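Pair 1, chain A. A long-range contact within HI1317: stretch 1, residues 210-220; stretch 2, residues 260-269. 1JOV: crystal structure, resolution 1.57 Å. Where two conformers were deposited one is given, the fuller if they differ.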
# COMPACT_ATOMS: atom_id res chain seq x y z
N ASN A 210 -18.39 2.28 -9.50
CA ASN A 210 -19.56 1.84 -8.74
C ASN A 210 -19.29 0.72 -7.71
O ASN A 210 -19.89 -0.36 -7.78
CB ASN A 210 -20.71 1.48 -9.74
CG ASN A 210 -21.09 2.67 -10.65
OD1 ASN A 210 -21.61 3.68 -10.18
ND2 ASN A 210 -20.85 2.54 -11.96
N ARG A 211 -18.43 0.96 -6.74
CA ARG A 211 -18.10 0.04 -5.67
C ARG A 211 -17.64 0.82 -4.46
O ARG A 211 -17.40 2.02 -4.53
CB ARG A 211 -16.97 -0.89 -6.07
CG ARG A 211 -15.61 -0.24 -6.27
CD ARG A 211 -14.65 -1.09 -7.14
NE ARG A 211 -13.27 -0.59 -7.19
CZ ARG A 211 -12.21 -1.33 -7.56
NH1 ARG A 211 -12.39 -2.60 -7.93
NH2 ARG A 211 -10.99 -0.79 -7.58
N THR A 212 -17.51 0.14 -3.31
CA THR A 212 -16.95 0.76 -2.15
C THR A 212 -15.76 -0.05 -1.66
O THR A 212 -15.92 -1.25 -1.45
CB THR A 212 -17.96 0.70 -1.03
OG1 THR A 212 -18.99 1.63 -1.36
CG2 THR A 212 -17.42 1.31 0.26
N ILE A 213 -14.65 0.62 -1.47
CA ILE A 213 -13.48 -0.03 -0.90
C ILE A 213 -13.54 0.22 0.59
O ILE A 213 -13.35 1.35 1.05
CB ILE A 213 -12.19 0.54 -1.52
CG1 ILE A 213 -12.12 0.29 -3.02
CG2 ILE A 213 -10.96 -0.04 -0.83
CD1 ILE A 213 -10.78 0.62 -3.64
N ALA A 214 -13.80 -0.84 1.36
CA ALA A 214 -13.90 -0.64 2.83
C ALA A 214 -12.56 -0.94 3.51
O ALA A 214 -11.94 -1.93 3.13
CB ALA A 214 -14.94 -1.54 3.37
N LEU A 215 -12.16 -0.15 4.52
CA LEU A 215 -10.84 -0.35 5.17
C LEU A 215 -10.98 -0.53 6.65
O LEU A 215 -11.60 0.32 7.32
CB LEU A 215 -9.87 0.80 4.90
CG LEU A 215 -9.68 1.08 3.45
CD1 LEU A 215 -8.92 2.25 3.16
CD2 LEU A 215 -9.20 -0.23 2.72
N HIS A 216 -10.43 -1.63 7.18
CA HIS A 216 -10.39 -1.85 8.63
C HIS A 216 -8.91 -1.82 9.07
O HIS A 216 -8.21 -2.83 8.84
CB HIS A 216 -11.03 -3.17 9.00
CG HIS A 216 -11.43 -3.29 10.44
ND1 HIS A 216 -12.36 -4.20 10.89
CD2 HIS A 216 -11.03 -2.59 11.53
CE1 HIS A 216 -12.51 -4.07 12.19
NE2 HIS A 216 -11.72 -3.10 12.61
N HIS A 217 -8.45 -0.69 9.62
CA HIS A 217 -7.05 -0.54 10.02
C HIS A 217 -6.81 -1.15 11.43
O HIS A 217 -7.76 -1.27 12.19
CB HIS A 217 -6.63 0.91 10.02
CG HIS A 217 -6.96 1.62 8.74
ND1 HIS A 217 -6.03 1.80 7.72
CD2 HIS A 217 -8.13 2.17 8.30
CE1 HIS A 217 -6.60 2.46 6.73
NE2 HIS A 217 -7.89 2.71 7.06
N HIS A 218 -5.59 -1.52 11.76
CA HIS A 218 -5.27 -1.95 13.15
C HIS A 218 -3.99 -1.27 13.61
O HIS A 218 -3.02 -1.21 12.87
CB HIS A 218 -5.10 -3.45 13.28
CG HIS A 218 -6.34 -4.13 12.73
ND1 HIS A 218 -7.45 -4.38 13.50
CD2 HIS A 218 -6.60 -4.64 11.49
CE1 HIS A 218 -8.36 -5.01 12.76
NE2 HIS A 218 -7.86 -5.18 11.55
N ASN A 219 -4.00 -0.77 14.82
CA ASN A 219 -2.82 -0.10 15.37
C ASN A 219 -2.27 1.12 14.63
O ASN A 219 -1.11 1.45 14.83
CB ASN A 219 -1.68 -1.09 15.64
CG ASN A 219 -2.10 -2.17 16.55
OD1 ASN A 219 -2.84 -1.92 17.53
ND2 ASN A 219 -1.65 -3.38 16.27
N ALA A 220 -3.13 1.81 13.85
CA ALA A 220 -2.75 3.03 13.17
C ALA A 220 -2.81 4.16 14.19
O ALA A 220 -3.65 4.14 15.07
CB ALA A 220 -3.65 3.30 11.98
N GLU A 260 6.01 -4.55 17.50
CA GLU A 260 4.71 -3.97 17.27
C GLU A 260 4.35 -3.99 15.79
O GLU A 260 5.22 -3.91 14.94
CB GLU A 260 4.61 -2.57 17.80
CG GLU A 260 4.83 -2.50 19.35
CD GLU A 260 4.53 -1.13 19.92
OE1 GLU A 260 4.86 -0.11 19.31
OE2 GLU A 260 3.91 -1.04 20.98
N SER A 261 3.12 -4.22 15.47
CA SER A 261 2.71 -4.20 14.09
C SER A 261 1.67 -3.16 13.75
O SER A 261 1.05 -2.55 14.67
CB SER A 261 2.20 -5.58 13.73
OG SER A 261 1.11 -5.82 14.56
N LEU A 262 1.42 -2.96 12.46
CA LEU A 262 0.34 -2.13 12.05
C LEU A 262 -0.20 -2.84 10.81
O LEU A 262 0.56 -3.44 10.05
CB LEU A 262 0.75 -0.68 11.85
CG LEU A 262 1.35 -0.26 10.49
CD1 LEU A 262 1.37 1.25 10.35
CD2 LEU A 262 2.76 -0.82 10.32
N SER A 263 -1.52 -2.79 10.62
CA SER A 263 -2.04 -3.46 9.47
C SER A 263 -3.29 -2.83 8.93
O SER A 263 -3.85 -1.93 9.54
CB SER A 263 -2.35 -4.91 9.81
OG SER A 263 -3.40 -5.00 10.76
N VAL A 264 -3.72 -3.34 7.78
CA VAL A 264 -4.96 -2.90 7.13
C VAL A 264 -5.63 -4.10 6.49
O VAL A 264 -4.99 -5.01 5.92
CB VAL A 264 -4.73 -1.78 6.10
CG1 VAL A 264 -3.89 -2.28 4.94
CG2 VAL A 264 -6.06 -1.21 5.61
N GLU A 265 -6.91 -4.07 6.60
CA GLU A 265 -7.75 -5.07 5.97
C GLU A 265 -8.60 -4.35 4.91
O GLU A 265 -9.38 -3.45 5.22
CB GLU A 265 -8.70 -5.76 7.00
CG GLU A 265 -9.56 -6.85 6.41
CD GLU A 265 -10.64 -7.40 7.39
OE1 GLU A 265 -10.29 -8.29 8.20
OE2 GLU A 265 -11.81 -6.95 7.31
N ILE A 266 -8.40 -4.73 3.66
CA ILE A 266 -9.07 -4.18 2.46
C ILE A 266 -10.17 -5.11 1.91
O ILE A 266 -9.97 -6.33 1.80
CB ILE A 266 -8.02 -3.91 1.35
CG1 ILE A 266 -6.71 -3.38 1.96
CG2 ILE A 266 -8.57 -2.92 0.33
CD1 ILE A 266 -5.79 -2.73 0.95
N SER A 267 -11.32 -4.53 1.56
CA SER A 267 -12.41 -5.36 1.04
C SER A 267 -13.28 -4.47 0.15
O SER A 267 -13.15 -3.21 0.18
CB SER A 267 -13.25 -5.87 2.22
OG SER A 267 -13.76 -4.72 2.83
N LEU A 268 -14.03 -5.13 -0.71
CA LEU A 268 -14.98 -4.40 -1.59
C LEU A 268 -16.42 -4.67 -1.16
O LEU A 268 -16.74 -5.77 -0.75
CB LEU A 268 -14.93 -4.88 -3.01
CG LEU A 268 -13.68 -4.50 -3.75
CD1 LEU A 268 -13.72 -5.12 -5.14
CD2 LEU A 268 -13.59 -3.03 -3.81
N LYS A 269 -17.26 -3.65 -1.32
CA LYS A 269 -18.71 -3.78 -1.13
C LYS A 269 -19.38 -2.74 -2.02
O LYS A 269 -18.80 -2.28 -3.02
CB LYS A 269 -19.11 -3.62 0.34
CG LYS A 269 -18.81 -2.25 0.95
CD LYS A 269 -19.03 -2.29 2.47
CE LYS A 269 -19.13 -0.90 3.08
NZ LYS A 269 -19.84 -0.96 4.42
O HOH W 1 -9.49 -6.63 10.44
O HOH W 2 -1.27 -4.66 13.60

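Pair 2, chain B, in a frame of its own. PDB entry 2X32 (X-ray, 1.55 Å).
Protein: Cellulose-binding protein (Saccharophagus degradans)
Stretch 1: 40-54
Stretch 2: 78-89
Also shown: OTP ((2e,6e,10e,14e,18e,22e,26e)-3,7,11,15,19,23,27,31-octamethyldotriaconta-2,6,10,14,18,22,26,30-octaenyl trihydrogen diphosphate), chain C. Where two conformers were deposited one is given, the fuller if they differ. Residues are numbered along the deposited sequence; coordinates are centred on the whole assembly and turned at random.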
# COMPACT_ATOMS: atom_id res chain seq x y z
N GLY B 40 12.06 -4.11 -0.26
CA GLY B 40 13.09 -4.84 0.48
C GLY B 40 13.30 -4.21 1.82
O GLY B 40 12.68 -3.17 2.12
N ILE B 41 14.16 -4.82 2.60
CA ILE B 41 14.51 -4.30 3.93
C ILE B 41 16.03 -4.25 3.97
O ILE B 41 16.67 -5.29 3.77
CB ILE B 41 13.95 -5.14 5.04
CG1 ILE B 41 12.44 -5.39 4.88
CG2 ILE B 41 14.29 -4.51 6.36
CD1 ILE B 41 11.82 -6.33 5.89
N SER B 42 16.58 -3.07 4.19
CA SER B 42 18.03 -2.93 4.20
C SER B 42 18.62 -3.50 5.49
O SER B 42 17.95 -3.62 6.51
CB SER B 42 18.38 -1.48 4.08
OG SER B 42 18.11 -0.75 5.28
N THR B 43 19.93 -3.79 5.46
CA THR B 43 20.64 -4.23 6.66
C THR B 43 20.72 -3.13 7.74
O THR B 43 20.95 -3.41 8.91
CB THR B 43 22.01 -4.72 6.31
OG1 THR B 43 22.72 -3.64 5.68
CG2 THR B 43 21.96 -6.01 5.41
N ALA B 44 20.47 -1.87 7.34
CA ALA B 44 20.33 -0.76 8.28
C ALA B 44 18.94 -0.60 8.89
O ALA B 44 18.68 0.33 9.66
CB ALA B 44 20.81 0.53 7.64
N GLY B 45 18.03 -1.50 8.52
CA GLY B 45 16.73 -1.57 9.12
C GLY B 45 15.69 -0.67 8.49
O GLY B 45 14.80 -0.24 9.19
N GLU B 46 15.86 -0.34 7.23
CA GLU B 46 14.83 0.44 6.52
C GLU B 46 14.08 -0.50 5.63
O GLU B 46 14.64 -1.05 4.66
CB GLU B 46 15.41 1.61 5.72
CG GLU B 46 14.24 2.40 5.01
CD GLU B 46 14.64 3.76 4.46
OE1 GLU B 46 15.08 3.81 3.29
OE2 GLU B 46 14.44 4.77 5.20
N ALA B 47 12.79 -0.67 5.92
CA ALA B 47 11.90 -1.40 5.04
C ALA B 47 11.27 -0.46 4.04
O ALA B 47 10.89 0.66 4.39
CB ALA B 47 10.79 -2.08 5.85
N GLN B 48 11.14 -0.92 2.80
CA GLN B 48 10.46 -0.14 1.81
C GLN B 48 9.45 -1.00 1.06
O GLN B 48 9.66 -2.19 0.84
CB GLN B 48 11.49 0.53 0.90
CG GLN B 48 10.97 1.57 -0.04
CD GLN B 48 12.09 2.44 -0.57
OE1 GLN B 48 12.49 3.43 0.06
NE2 GLN B 48 12.59 2.08 -1.74
N LEU B 49 8.36 -0.36 0.68
CA LEU B 49 7.38 -0.95 -0.22
C LEU B 49 7.21 0.14 -1.31
O LEU B 49 6.86 1.27 -1.02
CB LEU B 49 6.03 -1.20 0.44
CG LEU B 49 4.93 -1.65 -0.53
CD1 LEU B 49 5.26 -3.07 -1.07
CD2 LEU B 49 3.58 -1.69 0.18
N VAL B 50 7.43 -0.21 -2.57
CA VAL B 50 7.23 0.69 -3.68
C VAL B 50 6.00 0.15 -4.47
O VAL B 50 5.98 -1.01 -4.94
CB VAL B 50 8.43 0.76 -4.59
CG1 VAL B 50 8.18 1.72 -5.80
CG2 VAL B 50 9.70 1.14 -3.81
N ILE B 51 5.01 1.01 -4.61
CA ILE B 51 3.77 0.66 -5.24
C ILE B 51 3.75 1.31 -6.64
O ILE B 51 3.80 2.53 -6.76
CB ILE B 51 2.57 1.21 -4.43
CG1 ILE B 51 2.57 0.59 -3.03
CG2 ILE B 51 1.23 0.85 -5.15
CD1 ILE B 51 2.08 1.49 -2.00
N ASP B 52 3.68 0.49 -7.69
CA ASP B 52 3.65 1.00 -9.05
C ASP B 52 2.25 1.49 -9.41
O ASP B 52 1.33 0.71 -9.61
CB ASP B 52 4.09 -0.11 -9.98
CG ASP B 52 3.97 0.23 -11.46
OD1 ASP B 52 3.63 1.38 -11.79
OD2 ASP B 52 4.19 -0.72 -12.28
N LEU B 53 2.09 2.82 -9.43
CA LEU B 53 0.75 3.36 -9.54
C LEU B 53 0.20 3.16 -10.96
O LEU B 53 -1.04 3.12 -11.17
CB LEU B 53 0.75 4.84 -9.16
CG LEU B 53 1.13 5.12 -7.73
CD1 LEU B 53 1.24 6.61 -7.50
CD2 LEU B 53 0.09 4.50 -6.74
N ASN B 54 1.07 2.93 -11.94
CA ASN B 54 0.61 2.49 -13.26
C ASN B 54 0.03 1.08 -13.35
O ASN B 54 -0.64 0.75 -14.32
CB ASN B 54 1.73 2.61 -14.31
CG ASN B 54 1.98 4.04 -14.71
OD1 ASN B 54 1.03 4.74 -15.10
ND2 ASN B 54 3.22 4.48 -14.60
N SER B 78 4.89 8.20 -10.76
CA SER B 78 4.75 6.85 -11.28
C SER B 78 4.58 5.82 -10.13
O SER B 78 4.00 4.75 -10.32
CB SER B 78 5.92 6.45 -12.16
OG SER B 78 7.12 6.60 -11.46
N VAL B 79 5.18 6.11 -8.98
CA VAL B 79 5.19 5.20 -7.82
C VAL B 79 4.84 5.93 -6.54
O VAL B 79 4.98 7.15 -6.47
CB VAL B 79 6.49 4.45 -7.65
CG1 VAL B 79 6.82 3.67 -8.91
CG2 VAL B 79 7.66 5.35 -7.29
N ALA B 80 4.30 5.18 -5.57
CA ALA B 80 4.12 5.62 -4.16
C ALA B 80 5.09 4.78 -3.34
O ALA B 80 5.29 3.58 -3.61
CB ALA B 80 2.69 5.44 -3.67
N THR B 81 5.78 5.41 -2.40
CA THR B 81 6.86 4.73 -1.67
C THR B 81 6.58 4.81 -0.20
O THR B 81 6.34 5.91 0.36
CB THR B 81 8.19 5.41 -1.96
OG1 THR B 81 8.41 5.36 -3.36
CG2 THR B 81 9.29 4.72 -1.20
N VAL B 82 6.55 3.66 0.47
CA VAL B 82 6.42 3.58 1.91
C VAL B 82 7.77 3.20 2.51
O VAL B 82 8.42 2.26 2.06
CB VAL B 82 5.41 2.48 2.33
CG1 VAL B 82 5.20 2.48 3.83
CG2 VAL B 82 4.06 2.66 1.61
N THR B 83 8.18 3.93 3.54
CA THR B 83 9.40 3.60 4.25
C THR B 83 9.09 3.43 5.73
O THR B 83 8.30 4.18 6.31
CB THR B 83 10.46 4.67 4.02
OG1 THR B 83 10.60 4.95 2.63
CG2 THR B 83 11.77 4.21 4.55
N VAL B 84 9.67 2.39 6.35
CA VAL B 84 9.33 2.00 7.76
C VAL B 84 10.63 1.56 8.41
O VAL B 84 11.27 0.65 7.90
CB VAL B 84 8.36 0.81 7.80
CG1 VAL B 84 8.01 0.40 9.28
CG2 VAL B 84 7.02 1.00 6.98
N PRO B 85 10.99 2.13 9.57
CA PRO B 85 12.12 1.59 10.34
C PRO B 85 11.75 0.28 10.98
O PRO B 85 10.63 0.13 11.52
CB PRO B 85 12.37 2.66 11.44
CG PRO B 85 11.14 3.40 11.48
CD PRO B 85 10.59 3.45 10.09
N VAL B 86 12.64 -0.71 10.87
CA VAL B 86 12.35 -2.06 11.37
C VAL B 86 13.49 -2.46 12.30
O VAL B 86 14.62 -2.05 12.07
CB VAL B 86 12.29 -3.03 10.15
CG1 VAL B 86 12.51 -4.54 10.50
CG2 VAL B 86 10.96 -2.74 9.47
N ASP B 87 13.14 -3.21 13.34
CA ASP B 87 14.11 -3.84 14.27
C ASP B 87 14.42 -5.22 13.74
O ASP B 87 13.72 -6.17 13.97
CB ASP B 87 13.48 -3.92 15.65
CG ASP B 87 14.40 -4.51 16.70
OD1 ASP B 87 15.45 -5.11 16.36
OD2 ASP B 87 14.09 -4.32 17.90
N LEU B 88 15.56 -5.33 13.05
CA LEU B 88 15.91 -6.60 12.45
C LEU B 88 16.14 -7.71 13.48
O LEU B 88 15.91 -8.88 13.18
CB LEU B 88 17.21 -6.48 11.62
CG LEU B 88 17.07 -5.63 10.33
CD1 LEU B 88 18.43 -5.51 9.66
CD2 LEU B 88 16.15 -6.27 9.40
N ALA B 89 16.65 -7.36 14.66
CA ALA B 89 16.87 -8.38 15.71
C ALA B 89 15.53 -8.91 16.24
O ALA B 89 15.39 -10.07 16.55
CB ALA B 89 17.71 -7.87 16.85
O7 OTP C . -20.57 4.19 -11.64
P2 OTP C . -19.83 4.24 -12.95
O5 OTP C . -20.45 5.21 -13.94
O6 OTP C . -19.48 2.90 -13.53
O4 OTP C . -18.40 4.98 -12.55
P1 OTP C . -16.94 4.31 -12.54
O2 OTP C . -16.87 3.52 -11.24
O3 OTP C . -16.48 3.74 -13.87
O1 OTP C . -15.88 5.48 -12.21
C40 OTP C . -15.90 6.04 -10.88
C39 OTP C . -14.55 5.82 -10.18
C37 OTP C . -14.44 5.37 -8.94
C38 OTP C . -15.58 4.94 -8.01
C36 OTP C . -13.05 5.24 -8.32
C35 OTP C . -12.74 6.27 -7.26
C34 OTP C . -11.37 6.00 -6.62
C32 OTP C . -11.05 6.22 -5.34
C33 OTP C . -12.05 6.68 -4.34
C31 OTP C . -9.64 5.81 -4.89
C30 OTP C . -8.77 6.87 -4.25
C29 OTP C . -7.45 6.29 -3.75
C27 OTP C . -6.83 6.68 -2.64
C28 OTP C . -7.27 7.84 -1.75
C26 OTP C . -5.60 5.95 -2.13
C25 OTP C . -5.17 4.72 -2.90
C24 OTP C . -4.22 3.79 -2.13
C22 OTP C . -2.90 3.71 -2.28
C23 OTP C . -2.10 4.42 -3.34
C21 OTP C . -2.15 2.79 -1.37
C20 OTP C . -1.25 3.53 -0.34
C19 OTP C . -0.43 2.60 0.55
C17 OTP C . -0.68 2.31 1.83
C18 OTP C . -1.70 2.97 2.70
C16 OTP C . 0.14 1.22 2.49
C15 OTP C . 0.91 1.71 3.68
C14 OTP C . 1.97 0.72 4.10
C12 OTP C . 2.35 0.48 5.38
C13 OTP C . 1.68 1.17 6.57
C11 OTP C . 3.44 -0.48 5.73
C10 OTP C . 3.99 -1.32 4.65
C9 OTP C . 4.91 -2.46 5.08
C7 OTP C . 6.25 -2.51 4.97
C8 OTP C . 7.12 -1.48 4.27
C6 OTP C . 6.97 -3.70 5.55
C5 OTP C . 7.54 -3.47 6.93
C4 OTP C . 8.33 -4.65 7.43
C2 OTP C . 8.34 -5.03 8.72
C3 OTP C . 7.63 -4.41 9.87
C1 OTP C . 9.20 -6.21 9.08

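In both pairs two neighbouring antiparallel strands form a ladder, with strand directions 163° apart in pair 1 and 166° in pair 2, and the backbone of 14 central residues superposes to 0.5 Å. The register is the same. Ala A214 opposite Ser A267 matches Ala B47 opposite Val B84, His A216 with Glu A265 matches Leu B49 with Val B82, and His A218 with Ser A263 matches Ile B51 with Ala B80; all six are hydrogen-bonded pairs. In each, two backbone bonds close a ring: His A216 N to Glu A265 O and Glu A265 N to His A216 O are both 2.9 Å, while Leu B49 N to Val B82 O is 3.0 Å and Val B82 N to Leu B49 O is 2.8 Å. Because these bonds use only main-chain atoms, the frame tolerates very different side chains.

The polarity of the two faces is largely exchanged. In pair 1 the face bearing Ile A213, Leu A215, Ile A266 and Leu A268 is mostly apolar; His A217, also on it, is the exception and matches Val B50. Leu A215 CD2 lies 3.7 Å from Ile A266 CG2, and Ile A213 CG1 lies 3.7 Å from Leu A268 CD2. Branched aliphatic chains suit this largely buried layer because they fill space between neighbours. The matching positions in pair 2, Glu B46, Gln B48, Thr B83 and Pro B85, are mostly polar and at least partly exposed; the amide carbon CD of Gln B48 lies 3.7 Å from the methyl CG2 of Thr B81.

The other face reverses the pattern. Pair 1 places His A216, His A218, Ser A263, Glu A265 and Ser A267 there. The O of water 1 lies 2.4 Å from His A218 NE2 and 2.9 Å from Glu A265 OE1, the latter a weak bond that the water donates, so one water bridges the two side chains. Pair 2 sets Leu B49, Ile B51, Ala B80, Val B82 and Val B84 in these places; of these, Leu B49, Ile B51, Val B82 and Val B84 line the bound octaprenyl diphosphate, while Ala B80 packs its CB 4.3 Å from Ile B51 CB. Val B84 CG2 is 3.7 Å from OTP C8, and Ile B51 CD1 is 3.7 Å from OTP C19. Aliphatic chains suit a hydrocarbon ligand that offers nothing to hydrogen-bond along its tail. Ala A214 and Ala B47 coincide; the small methyl of Ala B47 leaves its CB 3.7 Å from OTP C5.

At one end, Thr A212 matches Gly B45. Thr A212 O accepts from Lys A269 N at 2.8 Å, as Gly B45 O does from Val B86 N at 2.8 Å. Yet Gly B45 closes a type I turn with a positive phi of 87°, where a CB would clash with Val B86 O, so glycine is needed; Thr A212, in extended conformation, packs its CB 3.7 Å from Lys A269 CG.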